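PDB 6K7Z: GH18 chiitnase, which probably hydrolyses chitin as an endo-acting glycoside hydrolase family 18 enzyme, cutting glycosidic bonds within the polysaccharide chain. Local coordinates for residues Lys3-Tyr8 with Tyr23-Leu28; Pro14-Ser19 with Ile62-His67; Asp92-Ala97 with Thr138-Lys143; Phe133-Thr138 with Glu175-Glu180. One frame throughout, in Å; residues are numbered along the deposited sequence.

Contact 1 of 4, residues Lys3-Tyr8 with Tyr23-Leu28; sequences KTITYY and YDVVNL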
loop_
_atom_site.group_PDB
_atom_site.type_symbol
_atom_site.label_atom_id
_atom_site.label_comp_id
_atom_site.label_asym_id
_atom_site.label_seq_id
_atom_site.Cartn_x
_atom_site.Cartn_y
_atom_site.Cartn_z
ATOM N N LYS A 3 -3.737 -11.571 -5.915
ATOM C CA LYS A 3 -3.720 -10.298 -6.622
ATOM C C LYS A 3 -2.281 -9.858 -6.800
ATOM O O LYS A 3 -1.502 -10.166 -5.984
ATOM C CB LYS A 3 -4.347 -9.242 -5.742
ATOM C CG LYS A 3 -5.847 -9.216 -5.615
ATOM C CD LYS A 3 -6.269 -8.216 -4.557
ATOM C CE LYS A 3 -7.718 -8.388 -4.154
ATOM N NZ LYS A 3 -8.159 -9.756 -3.969
ATOM N N THR A 4 -2.000 -9.107 -7.846
ATOM C CA THR A 4 -0.693 -8.520 -8.123
ATOM C C THR A 4 -0.854 -7.003 -8.045
ATOM O O THR A 4 -1.727 -6.477 -8.620
ATOM C CB THR A 4 -0.086 -8.991 -9.434
ATOM O OG1 THR A 4 -0.994 -8.825 -10.475
ATOM C CG2 THR A 4 0.308 -10.440 -9.265
ATOM N N ILE A 5 0.032 -6.378 -7.283
ATOM C CA ILE A 5 -0.082 -4.964 -6.965
ATOM C C ILE A 5 1.279 -4.314 -7.160
ATOM O O ILE A 5 2.313 -4.909 -6.836
ATOM C CB ILE A 5 -0.601 -4.779 -5.527
ATOM C CG1 ILE A 5 -1.936 -5.518 -5.378
ATOM C CG2 ILE A 5 -0.753 -3.292 -5.167
ATOM C CD1 ILE A 5 -2.602 -5.319 -4.078
ATOM N N THR A 6 1.290 -3.098 -7.701
ATOM C CA THR A 6 2.542 -2.364 -7.797
ATOM C C THR A 6 2.295 -0.911 -7.447
ATOM O O THR A 6 1.180 -0.406 -7.581
ATOM C CB THR A 6 3.185 -2.481 -9.197
ATOM O OG1 THR A 6 4.469 -1.838 -9.197
ATOM C CG2 THR A 6 2.287 -1.872 -10.281
ATOM N N TYR A 7 3.350 -0.243 -6.985
ATOM C CA TYR A 7 3.353 1.203 -6.799
ATOM C C TYR A 7 4.013 1.896 -7.982
ATOM O O TYR A 7 5.051 1.453 -8.479
ATOM C CB TYR A 7 4.089 1.607 -5.525
ATOM C CG TYR A 7 3.317 1.328 -4.264
ATOM C CD1 TYR A 7 3.309 0.046 -3.712
ATOM C CD2 TYR A 7 2.596 2.326 -3.637
ATOM C CE1 TYR A 7 2.594 -0.235 -2.577
ATOM C CE2 TYR A 7 1.873 2.055 -2.478
ATOM C CZ TYR A 7 1.884 0.773 -1.963
ATOM O OH TYR A 7 1.183 0.478 -0.830
ATOM N N TYR A 8 3.414 2.999 -8.424
ATOM C CA TYR A 8 3.986 3.808 -9.490
ATOM C C TYR A 8 4.394 5.147 -8.888
ATOM O O TYR A 8 3.538 5.975 -8.568
ATOM C CB TYR A 8 2.994 3.979 -10.631
ATOM C CG TYR A 8 3.584 4.656 -11.849
ATOM C CD1 TYR A 8 4.288 3.919 -12.782
ATOM C CD2 TYR A 8 3.431 6.019 -12.069
ATOM C CE1 TYR A 8 4.825 4.502 -13.909
ATOM C CE2 TYR A 8 3.984 6.620 -13.210
ATOM C CZ TYR A 8 4.686 5.845 -14.117
ATOM O OH TYR A 8 5.245 6.392 -15.270
ATOM N N TYR A 23 -0.972 -7.151 -13.806
ATOM C CA TYR A 23 -1.277 -6.464 -12.554
ATOM C C TYR A 23 -2.779 -6.387 -12.350
ATOM O O TYR A 23 -3.539 -6.203 -13.303
ATOM C CB TYR A 23 -0.713 -5.041 -12.522
ATOM C CG TYR A 23 0.778 -4.995 -12.283
ATOM C CD1 TYR A 23 1.310 -5.377 -11.058
ATOM C CD2 TYR A 23 1.646 -4.561 -13.283
ATOM C CE1 TYR A 23 2.675 -5.350 -10.832
ATOM C CE2 TYR A 23 3.011 -4.521 -13.070
ATOM C CZ TYR A 23 3.519 -4.913 -11.843
ATOM O OH TYR A 23 4.882 -4.869 -11.642
ATOM N N ASP A 24 -3.203 -6.519 -11.100
ATOM C CA ASP A 24 -4.594 -6.263 -10.765
ATOM C C ASP A 24 -4.820 -4.858 -10.241
ATOM O O ASP A 24 -5.887 -4.281 -10.488
ATOM C CB ASP A 24 -5.081 -7.274 -9.727
ATOM C CG ASP A 24 -5.030 -8.687 -10.240
ATOM O OD1 ASP A 24 -5.612 -8.944 -11.318
ATOM O OD2 ASP A 24 -4.395 -9.532 -9.579
ATOM N N VAL A 25 -3.837 -4.291 -9.549
ATOM C CA VAL A 25 -3.986 -3.000 -8.882
ATOM C C VAL A 25 -2.711 -2.198 -9.082
ATOM O O VAL A 25 -1.605 -2.717 -8.901
ATOM C CB VAL A 25 -4.252 -3.171 -7.372
ATOM C CG1 VAL A 25 -4.465 -1.812 -6.719
ATOM C CG2 VAL A 25 -5.440 -4.084 -7.124
ATOM N N VAL A 26 -2.863 -0.925 -9.419
ATOM C CA VAL A 26 -1.744 0.001 -9.491
ATOM C C VAL A 26 -2.009 1.118 -8.496
ATOM O O VAL A 26 -3.057 1.774 -8.559
ATOM C CB VAL A 26 -1.550 0.556 -10.908
ATOM C CG1 VAL A 26 -0.546 1.691 -10.885
ATOM C CG2 VAL A 26 -1.102 -0.566 -11.841
ATOM N N ASN A 27 -1.065 1.329 -7.575
ATOM C CA ASN A 27 -1.131 2.408 -6.599
ATOM C C ASN A 27 -0.308 3.580 -7.114
ATOM O O ASN A 27 0.912 3.471 -7.230
ATOM C CB ASN A 27 -0.586 1.982 -5.236
ATOM C CG ASN A 27 -1.337 0.814 -4.630
ATOM O OD1 ASN A 27 -2.526 0.643 -4.862
ATOM N ND2 ASN A 27 -0.642 0.026 -3.807
ATOM N N LEU A 28 -0.964 4.706 -7.399
ATOM C CA LEU A 28 -0.228 5.897 -7.800
ATOM C C LEU A 28 0.341 6.568 -6.556
ATOM O O LEU A 28 -0.399 6.892 -5.624
ATOM C CB LEU A 28 -1.128 6.852 -8.586
ATOM C CG LEU A 28 -1.910 6.193 -9.713
ATOM C CD1 LEU A 28 -2.892 7.180 -10.330
ATOM C CD2 LEU A 28 -0.945 5.646 -10.783
#

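Contact 2 of 4, residues Pro14-Ser19 with Ile62-His67; sequences PLINAS and IKVMQH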
loop_
_atom_site.group_PDB
_atom_site.type_symbol
_atom_site.label_atom_id
_atom_site.label_comp_id
_atom_site.label_asym_id
_atom_site.label_seq_id
_atom_site.Cartn_x
_atom_site.Cartn_y
_atom_site.Cartn_z
ATOM N N PRO A 14 6.837 4.082 -18.932
ATOM C CA PRO A 14 5.528 4.732 -19.120
ATOM C C PRO A 14 4.414 3.989 -18.395
ATOM O O PRO A 14 4.352 2.760 -18.404
ATOM C CB PRO A 14 5.326 4.688 -20.638
ATOM C CG PRO A 14 6.711 4.625 -21.205
ATOM C CD PRO A 14 7.537 3.851 -20.210
ATOM N N LEU A 15 3.509 4.751 -17.776
ATOM C CA LEU A 15 2.503 4.108 -16.938
ATOM C C LEU A 15 1.595 3.197 -17.745
ATOM O O LEU A 15 1.157 2.152 -17.251
ATOM C CB LEU A 15 1.674 5.153 -16.209
ATOM C CG LEU A 15 0.544 4.653 -15.311
ATOM C CD1 LEU A 15 1.076 3.831 -14.161
ATOM C CD2 LEU A 15 -0.233 5.875 -14.785
ATOM N N ILE A 16 1.303 3.561 -18.991
ATOM C CA ILE A 16 0.392 2.750 -19.776
ATOM C C ILE A 16 0.921 1.337 -19.999
ATOM O O ILE A 16 0.129 0.432 -20.271
ATOM C CB ILE A 16 0.092 3.455 -21.113
ATOM C CG1 ILE A 16 -1.181 2.878 -21.750
ATOM C CG2 ILE A 16 1.301 3.391 -22.025
ATOM C CD1 ILE A 16 -1.895 3.842 -22.631
ATOM N N ASN A 17 2.240 1.117 -19.874
ATOM C CA ASN A 17 2.779 -0.241 -20.001
ATOM C C ASN A 17 2.119 -1.205 -19.026
ATOM O O ASN A 17 2.033 -2.408 -19.308
ATOM C CB ASN A 17 4.303 -0.261 -19.787
ATOM C CG ASN A 17 5.079 0.263 -21.000
ATOM O OD1 ASN A 17 4.553 1.038 -21.795
ATOM N ND2 ASN A 17 6.336 -0.147 -21.129
ATOM N N ALA A 18 1.660 -0.708 -17.874
ATOM C CA ALA A 18 1.063 -1.591 -16.881
ATOM C C ALA A 18 -0.236 -2.206 -17.383
ATOM O O ALA A 18 -0.594 -3.306 -16.955
ATOM C CB ALA A 18 0.820 -0.836 -15.573
ATOM N N SER A 19 -0.941 -1.526 -18.297
ATOM C CA SER A 19 -2.199 -2.043 -18.828
ATOM C C SER A 19 -2.028 -3.353 -19.590
ATOM O O SER A 19 -3.008 -4.082 -19.767
ATOM C CB SER A 19 -2.850 -1.006 -19.749
ATOM O OG SER A 19 -2.131 -0.932 -20.970
ATOM N N ILE A 62 -4.670 5.752 -16.862
ATOM C CA ILE A 62 -5.642 5.264 -15.888
ATOM C C ILE A 62 -6.883 4.729 -16.592
ATOM O O ILE A 62 -7.416 3.668 -16.230
ATOM C CB ILE A 62 -6.001 6.384 -14.892
ATOM C CG1 ILE A 62 -4.764 6.812 -14.085
ATOM C CG2 ILE A 62 -7.165 5.949 -13.999
ATOM C CD1 ILE A 62 -4.935 8.110 -13.320
ATOM N N LYS A 63 -7.376 5.460 -17.596
ATOM C CA LYS A 63 -8.551 4.999 -18.329
ATOM C C LYS A 63 -8.273 3.681 -19.035
ATOM O O LYS A 63 -9.111 2.773 -19.021
ATOM C CB LYS A 63 -8.996 6.056 -19.342
ATOM C CG LYS A 63 -9.588 7.314 -18.732
ATOM C CD LYS A 63 -9.915 8.331 -19.827
ATOM C CE LYS A 63 -10.266 9.697 -19.243
ATOM N NZ LYS A 63 -10.360 10.749 -20.308
ATOM N N VAL A 64 -7.095 3.554 -19.649
ATOM C CA VAL A 64 -6.750 2.333 -20.362
ATOM C C VAL A 64 -6.619 1.164 -19.395
ATOM O O VAL A 64 -7.104 0.057 -19.666
ATOM C CB VAL A 64 -5.461 2.544 -21.173
ATOM C CG1 VAL A 64 -4.983 1.226 -21.757
ATOM C CG2 VAL A 64 -5.697 3.580 -22.280
ATOM N N MET A 65 -5.954 1.388 -18.257
ATOM C CA MET A 65 -5.855 0.347 -17.237
ATOM C C MET A 65 -7.235 -0.092 -16.767
ATOM O O MET A 65 -7.523 -1.292 -16.672
ATOM C CB MET A 65 -5.019 0.848 -16.056
ATOM C CG MET A 65 -3.514 0.882 -16.324
ATOM S SD MET A 65 -2.550 1.207 -14.813
ATOM C CE MET A 65 -2.760 2.985 -14.670
ATOM N N GLN A 66 -8.103 0.876 -16.473
ATOM C CA GLN A 66 -9.454 0.561 -16.025
ATOM C C GLN A 66 -10.247 -0.173 -17.101
ATOM O O GLN A 66 -11.028 -1.080 -16.787
ATOM C CB GLN A 66 -10.162 1.840 -15.591
ATOM C CG GLN A 66 -9.694 2.301 -14.216
ATOM C CD GLN A 66 -10.171 3.684 -13.856
ATOM O OE1 GLN A 66 -10.506 4.488 -14.727
ATOM N NE2 GLN A 66 -10.191 3.981 -12.563
ATOM N N HIS A 67 -10.029 0.145 -18.369
ATOM C CA HIS A 67 -10.711 -0.576 -19.487
ATOM C C HIS A 67 -10.294 -2.027 -19.451
ATOM O O HIS A 67 -11.016 -2.878 -19.873
ATOM C CB HIS A 67 -10.333 0.031 -20.853
ATOM C CG HIS A 67 -10.893 -0.659 -22.078
ATOM N ND1 HIS A 67 -12.243 -0.763 -22.349
ATOM C CD2 HIS A 67 -10.268 -1.136 -23.179
ATOM C CE1 HIS A 67 -12.414 -1.372 -23.501
ATOM N NE2 HIS A 67 -11.229 -1.594 -24.033
#

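Contact 3 of 4, residues Asp92-Ala97 with Thr138-Lys143; sequences DTAKLA and TQELRK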
loop_
_atom_site.group_PDB
_atom_site.type_symbol
_atom_site.label_atom_id
_atom_site.label_comp_id
_atom_site.label_asym_id
_atom_site.label_seq_id
_atom_site.Cartn_x
_atom_site.Cartn_y
_atom_site.Cartn_z
ATOM N N ASP A 92 -8.889 16.108 12.822
ATOM C CA ASP A 92 -10.074 16.221 11.975
ATOM C C ASP A 92 -10.024 15.205 10.834
ATOM O O ASP A 92 -9.825 15.569 9.668
ATOM C CB ASP A 92 -10.214 17.653 11.444
ATOM C CG ASP A 92 -11.600 17.946 10.885
ATOM O OD1 ASP A 92 -12.350 16.996 10.582
ATOM O OD2 ASP A 92 -11.939 19.139 10.745
ATOM N N THR A 93 -10.214 13.923 11.162
ATOM C CA THR A 93 -10.155 12.882 10.139
ATOM C C THR A 93 -11.297 12.993 9.143
ATOM O O THR A 93 -11.157 12.553 8.001
ATOM C CB THR A 93 -10.170 11.490 10.783
ATOM O OG1 THR A 93 -11.399 11.310 11.509
ATOM C CG2 THR A 93 -8.993 11.343 11.721
ATOM N N ALA A 94 -12.439 13.559 9.546
ATOM C CA ALA A 94 -13.548 13.653 8.605
ATOM C C ALA A 94 -13.203 14.602 7.468
ATOM O O ALA A 94 -13.548 14.347 6.311
ATOM C CB ALA A 94 -14.821 14.095 9.326
ATOM N N LYS A 95 -12.501 15.691 7.783
ATOM C CA LYS A 95 -12.082 16.633 6.758
ATOM C C LYS A 95 -11.067 15.998 5.823
ATOM O O LYS A 95 -11.155 16.161 4.599
ATOM C CB LYS A 95 -11.506 17.889 7.415
ATOM C CG LYS A 95 -11.116 18.977 6.439
ATOM C CD LYS A 95 -10.801 20.294 7.160
ATOM C CE LYS A 95 -10.638 21.432 6.151
ATOM N NZ LYS A 95 -10.152 22.715 6.751
ATOM N N LEU A 96 -10.096 15.274 6.385
ATOM C CA LEU A 96 -9.140 14.538 5.567
ATOM C C LEU A 96 -9.856 13.525 4.682
ATOM O O LEU A 96 -9.612 13.455 3.469
ATOM C CB LEU A 96 -8.115 13.849 6.471
ATOM C CG LEU A 96 -7.088 12.952 5.774
ATOM C CD1 LEU A 96 -6.254 13.762 4.795
ATOM C CD2 LEU A 96 -6.190 12.250 6.784
ATOM N N ALA A 97 -10.777 12.754 5.272
ATOM C CA ALA A 97 -11.514 11.759 4.497
ATOM C C ALA A 97 -12.245 12.399 3.329
ATOM O O ALA A 97 -12.245 11.861 2.215
ATOM C CB ALA A 97 -12.501 11.017 5.394
ATOM N N THR A 138 -10.091 5.290 8.440
ATOM C CA THR A 138 -10.679 4.210 7.655
ATOM C C THR A 138 -12.201 4.276 7.680
ATOM O O THR A 138 -12.846 4.163 6.632
ATOM C CB THR A 138 -10.183 2.852 8.155
ATOM O OG1 THR A 138 -8.770 2.744 7.930
ATOM C CG2 THR A 138 -10.881 1.723 7.413
ATOM N N GLN A 139 -12.790 4.511 8.856
ATOM C CA GLN A 139 -14.243 4.556 8.960
ATOM C C GLN A 139 -14.814 5.695 8.126
ATOM O O GLN A 139 -15.790 5.514 7.388
ATOM C CB GLN A 139 -14.655 4.701 10.424
ATOM C CG GLN A 139 -14.500 3.427 11.242
ATOM C CD GLN A 139 -14.714 3.651 12.730
ATOM O OE1 GLN A 139 -14.560 4.764 13.231
ATOM N NE2 GLN A 139 -15.058 2.584 13.446
ATOM N N GLU A 140 -14.215 6.881 8.231
ATOM C CA GLU A 140 -14.739 8.036 7.513
ATOM C C GLU A 140 -14.552 7.883 6.013
ATOM O O GLU A 140 -15.403 8.309 5.223
ATOM C CB GLU A 140 -14.057 9.308 8.010
ATOM C CG GLU A 140 -14.268 9.576 9.480
ATOM C CD GLU A 140 -15.672 10.056 9.774
ATOM O OE1 GLU A 140 -16.455 10.256 8.810
ATOM O OE2 GLU A 140 -15.981 10.252 10.962
ATOM N N LEU A 141 -13.440 7.281 5.602
ATOM C CA LEU A 141 -13.203 7.064 4.182
ATOM C C LEU A 141 -14.179 6.038 3.621
ATOM O O LEU A 141 -14.735 6.230 2.530
ATOM C CB LEU A 141 -11.754 6.621 3.986
ATOM C CG LEU A 141 -10.954 6.927 2.724
ATOM C CD1 LEU A 141 -11.146 8.349 2.257
ATOM C CD2 LEU A 141 -9.482 6.664 3.031
ATOM N N ARG A 142 -14.407 4.953 4.365
ATOM C CA ARG A 142 -15.285 3.880 3.909
ATOM C C ARG A 142 -16.724 4.352 3.805
ATOM O O ARG A 142 -17.464 3.906 2.919
ATOM C CB ARG A 142 -15.177 2.683 4.860
ATOM C CG ARG A 142 -16.063 1.499 4.492
ATOM C CD ARG A 142 -15.846 1.102 3.034
ATOM N NE ARG A 142 -14.713 0.205 2.887
ATOM C CZ ARG A 142 -14.099 -0.038 1.733
ATOM N NH1 ARG A 142 -14.497 0.563 0.623
ATOM N NH2 ARG A 142 -13.082 -0.881 1.693
ATOM N N LYS A 143 -17.119 5.262 4.699
ATOM C CA LYS A 143 -18.411 5.925 4.611
ATOM C C LYS A 143 -18.592 6.600 3.256
ATOM O O LYS A 143 -19.651 6.479 2.627
ATOM C CB LYS A 143 -18.516 6.932 5.757
ATOM C CG LYS A 143 -19.798 7.732 5.814
ATOM C CD LYS A 143 -19.683 8.860 6.849
ATOM C CE LYS A 143 -19.394 8.322 8.241
ATOM N NZ LYS A 143 -19.103 9.438 9.205
#

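Contact 4 of 4, residues Phe133-Thr138 with Glu175-Glu180; sequences FLISLT and ELVGQE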
loop_
_atom_site.group_PDB
_atom_site.type_symbol
_atom_site.label_atom_id
_atom_site.label_comp_id
_atom_site.label_asym_id
_atom_site.label_seq_id
_atom_site.Cartn_x
_atom_site.Cartn_y
_atom_site.Cartn_z
ATOM N N PHE A 133 -6.155 7.146 14.888
ATOM C CA PHE A 133 -6.174 7.921 13.652
ATOM C C PHE A 133 -6.515 7.030 12.466
ATOM O O PHE A 133 -7.410 7.344 11.669
ATOM C CB PHE A 133 -4.824 8.601 13.441
ATOM C CG PHE A 133 -4.651 9.179 12.061
ATOM C CD1 PHE A 133 -5.437 10.241 11.635
ATOM C CD2 PHE A 133 -3.696 8.670 11.191
ATOM C CE1 PHE A 133 -5.276 10.779 10.370
ATOM C CE2 PHE A 133 -3.526 9.196 9.919
ATOM C CZ PHE A 133 -4.320 10.255 9.501
ATOM N N LEU A 134 -5.812 5.906 12.338
ATOM C CA LEU A 134 -6.070 5.006 11.224
ATOM C C LEU A 134 -7.460 4.394 11.315
ATOM O O LEU A 134 -8.130 4.209 10.297
ATOM C CB LEU A 134 -4.999 3.931 11.193
ATOM C CG LEU A 134 -3.628 4.513 10.876
ATOM C CD1 LEU A 134 -2.585 3.438 11.110
ATOM C CD2 LEU A 134 -3.578 4.994 9.438
ATOM N N ILE A 135 -7.912 4.079 12.526
ATOM C CA ILE A 135 -9.267 3.558 12.698
ATOM C C ILE A 135 -10.298 4.586 12.244
ATOM O O ILE A 135 -11.191 4.281 11.447
ATOM C CB ILE A 135 -9.488 3.140 14.160
ATOM C CG1 ILE A 135 -8.704 1.858 14.439
ATOM C CG2 ILE A 135 -10.984 2.998 14.486
ATOM C CD1 ILE A 135 -8.546 1.551 15.908
ATOM N N SER A 136 -10.189 5.813 12.744
ATOM C CA SER A 136 -11.153 6.852 12.371
ATOM C C SER A 136 -11.062 7.199 10.890
ATOM O O SER A 136 -12.088 7.355 10.218
ATOM C CB SER A 136 -10.938 8.103 13.224
ATOM O OG SER A 136 -11.801 9.147 12.783
ATOM N N LEU A 137 -9.843 7.360 10.367
ATOM C CA LEU A 137 -9.703 7.657 8.945
ATOM C C LEU A 137 -10.323 6.559 8.086
ATOM O O LEU A 137 -11.034 6.848 7.117
ATOM C CB LEU A 137 -8.232 7.852 8.582
ATOM C CG LEU A 137 -7.983 8.122 7.096
ATOM C CD1 LEU A 137 -8.671 9.408 6.650
ATOM C CD2 LEU A 137 -6.479 8.154 6.778
ATOM N N THR A 138 -10.091 5.290 8.440
ATOM C CA THR A 138 -10.679 4.210 7.655
ATOM C C THR A 138 -12.201 4.276 7.680
ATOM O O THR A 138 -12.846 4.163 6.632
ATOM C CB THR A 138 -10.183 2.852 8.155
ATOM O OG1 THR A 138 -8.770 2.744 7.930
ATOM C CG2 THR A 138 -10.881 1.723 7.413
ATOM N N GLU A 175 -8.221 -5.107 14.362
ATOM C CA GLU A 175 -9.212 -5.569 15.326
ATOM C C GLU A 175 -10.462 -4.703 15.329
ATOM O O GLU A 175 -11.565 -5.220 15.521
ATOM C CB GLU A 175 -8.594 -5.610 16.713
ATOM C CG GLU A 175 -7.768 -6.869 16.913
ATOM C CD GLU A 175 -6.896 -6.813 18.135
ATOM O OE1 GLU A 175 -6.731 -5.722 18.723
ATOM O OE2 GLU A 175 -6.364 -7.872 18.496
ATOM N N LEU A 176 -10.321 -3.399 15.102
ATOM C CA LEU A 176 -11.464 -2.492 15.149
ATOM C C LEU A 176 -12.130 -2.264 13.800
ATOM O O LEU A 176 -13.358 -2.135 13.750
ATOM C CB LEU A 176 -11.043 -1.145 15.741
ATOM C CG LEU A 176 -11.184 -1.009 17.267
ATOM C CD1 LEU A 176 -12.638 -1.224 17.680
ATOM C CD2 LEU A 176 -10.272 -1.966 18.007
ATOM N N VAL A 177 -11.368 -2.203 12.698
ATOM C CA VAL A 177 -11.944 -1.838 11.403
ATOM C C VAL A 177 -11.441 -2.729 10.269
ATOM O O VAL A 177 -11.632 -2.404 9.094
ATOM C CB VAL A 177 -11.667 -0.361 11.051
ATOM C CG1 VAL A 177 -12.282 0.588 12.091
ATOM C CG2 VAL A 177 -10.152 -0.119 10.863
ATOM N N GLY A 178 -10.814 -3.859 10.602
ATOM C CA GLY A 178 -10.330 -4.753 9.561
ATOM C C GLY A 178 -11.394 -5.147 8.556
ATOM O O GLY A 178 -11.100 -5.338 7.370
ATOM N N GLN A 179 -12.647 -5.258 9.005
ATOM C CA GLN A 179 -13.731 -5.621 8.103
ATOM C C GLN A 179 -13.977 -4.565 7.032
ATOM O O GLN A 179 -14.606 -4.868 6.012
ATOM C CB GLN A 179 -15.011 -5.881 8.904
ATOM C CG GLN A 179 -15.630 -4.637 9.544
ATOM C CD GLN A 179 -14.905 -4.147 10.803
ATOM O OE1 GLN A 179 -13.972 -4.785 11.306
ATOM N NE2 GLN A 179 -15.355 -3.005 11.326
ATOM N N GLU A 180 -13.483 -3.344 7.223
ATOM C CA GLU A 180 -13.676 -2.264 6.269
ATOM C C GLU A 180 -12.481 -2.054 5.347
ATOM O O GLU A 180 -12.535 -1.188 4.470
ATOM C CB GLU A 180 -13.986 -0.966 7.016
ATOM C CG GLU A 180 -15.276 -1.057 7.822
ATOM C CD GLU A 180 -15.623 0.226 8.528
ATOM O OE1 GLU A 180 -15.012 1.273 8.225
ATOM O OE2 GLU A 180 -16.519 0.189 9.396
#

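Contact 1 of 4, residues Lys3-Tyr8 with Tyr23-Leu28
N27 ND2 lies over one face of the Y7 ring, offset toward its rim and 3.2 Å from Y7 CZ, with the amide plane turned 69° from the ring. N27 CB adds a CH-pi contact, 3.9 Å from the ring centroid. An alanine at Y7 would probably leave N27 without this lid and D113, the hydroxyl's partner, one hydrogen bond short. I5 CG1 packs on V25 CB at 3.9 Å, the two side chains lying side by side. On the opposite face of the sheet from I5 and Y7, T6 CG2 stands over the centre of the Y23 ring, 3.6 Å from its centroid, while N259 bonds both T6 OG1 and Y23 OH. Backbone hydrogen bonds join the parallel strands, the straightest from N27 N to T6 O (2.8 Å, 178°). At the entry T4 O accepts from both D24 N and V25 N, and D24 OD2 takes T4 N at 3.0 Å. These are adjacent strands of the TIM barrel: 3-8 also pairs with 256-260, and 25-33 with 71-77. I5 and Y7 reach across the interior to 183-187, whereas T4 and Y23 pack outward on helix 269-277.

Contact 2 of 4, residues Pro14-Ser19 with Ile62-His67
M65 reaches from helix 56-67 into the turn 15-19 and touches it at three levels. M65 CG lies 4.0 Å from S19 CB, M65 SD lies 4.0 Å from A18 CB, and the terminal methyl ends against L15. The bend at chi3 (-79°) turns CE toward that leucine, and the two side chains cross at about a right angle. M65 CE is 3.8 Å from L15 CG and equally near CD2, so it rests on the fork of the leucine. L15 also touches L28, T58 and A61, while M65 touches V26 and V72 of the barrel strands beneath.

V64, one residue earlier on the helix, uses both branches. V64 CG2 meets I16 CD1 at 3.8 Å on the outer side of the contact, and CG1 meets S19, 3.7 Å from its OG.

S19 presents CB and OG to the helix, yet its hydroxyl turns back on its own turn. With OG set between backbone N and carbonyl carbon (chi1 73°), S19 OG donates to I16 O at 2.7 Å, nearly along the C=O axis. I16 O accepts S19 N as well, so two bonds from one residue grip this carbonyl oxygen and close the turn. The segment belongs to the connection between the first two parallel strands of the TIM barrel and lies against the helix of the following connection.

No hydrogen bond or salt bridge links 14-19 with 62-67; the fit rests on methyl, methylene and thioether surfaces, and the serine's polar demand is met locally.

Contact 3 of 4, residues Asp92-Ala97 with Thr138-Lys143
A97 and E140 make the closest contact between the two segments, A97 CB lying 3.5 Å from E140 CB. The short segments of 93-106 and 130-144 approach to 8.6 Å between axes at a crossing angle of -40°, and the small alanine lets the backbones come near. Van der Waals contact continues through L141, whose CD1 sits 3.7 Å from A97 O. E140 touches through CB, CG and the carboxylate carbon CD: the bend at chi2 (-74°) brings CD to 4.2 Å from A94 CB. T93 crosses E140 at about a right angle, with T93 OG1 3.9 Å from E140 CG.

Polar links lie around these contacts, and none joins the two segments directly. The carboxylate of E140 is held from its own helix: K143 NZ forms a salt bridge with E140 OE1 at 2.8 Å, arriving from above the carboxylate plane, and R144 makes a second salt bridge to the same oxygen. Two positive partners would probably favour the charged form of this glutamate. T93 OG1 finds its hydrogen-bond partner in S136 OG, one turn earlier on 130-144. D92 is the N-cap of 93-106; D92 OD1 accepts K95 N at 3.1 Å, satisfying an amide of the first turn.

Both helices belong to the outer layer of the TIM barrel. L96 extends the same interface to F133 and L137, L141 touches I152 of strand 151-154, and R142 points to the next connection, where it forms a salt bridge with D182.

Contact 4 of 4, residues Phe133-Thr138 with Glu175-Glu180
I135 lies against L176 and V177, its two branches divided between them. From CB the branch ending in CG2, anti to the backbone N, meets V177 CG1 at 3.6 Å. The longer branch starts at CG1, anti to the carbonyl carbon (chi1 -73°), and I135 CG1 lies 4.0 Å from L176 CB. Its tip lies on the base of the leucine side chain: I135 CD1 is 3.7 Å from L176 CB and also near L176 CG. V177 is thus wedged between I135 and T138, one turn on, with its second methyl, CG2, 4.0 Å from T138 CG2. Helices 130-144 and 169-177 are neighbours in the outer ring of the family 18 TIM barrel, and a 3-10 segment, 178-180, follows the second on the way to strand 183-187. That turn brings E180 CB to 4.1 Å from T138 CG2. The threonine's hydroxyl looks elsewhere: T138 OG1 donates to L134 O at 2.9 Å, and it is also hydrogen-bonded to H154 NE2. L134 O takes T138 N from the opposite face of its plane. An alanine at T138 would probably leave a gap beside V177 CG2 and E180 CB and cost H154 this partner. Beyond the interface Q179 NE2 bonds back to L176 O at 3.3 Å, with the acceptor lying in the amide plane of Q179.

From the N terminus, strand 3-8 leads into the turn 14-19 before the chain returns as 23-28 and closes contact 1. The turn waits until 62-67 to close contact 2, so these two loops cross; they also touch, V26 against M65 and L28 against I62, which joins strand 25-33 to helix 56-67. The next pair follows in series. Segment 92-97 opens contact 3, 133-138 opens contact 4, then 138-143 closes the first and 175-180 the second, crossing again. T138 lies in a segment of each, and helix 130-144 is thus packed against 93-106 and 169-177. Contacts 2 and 4 lie about 30 Å apart, centre to centre, across the barrel.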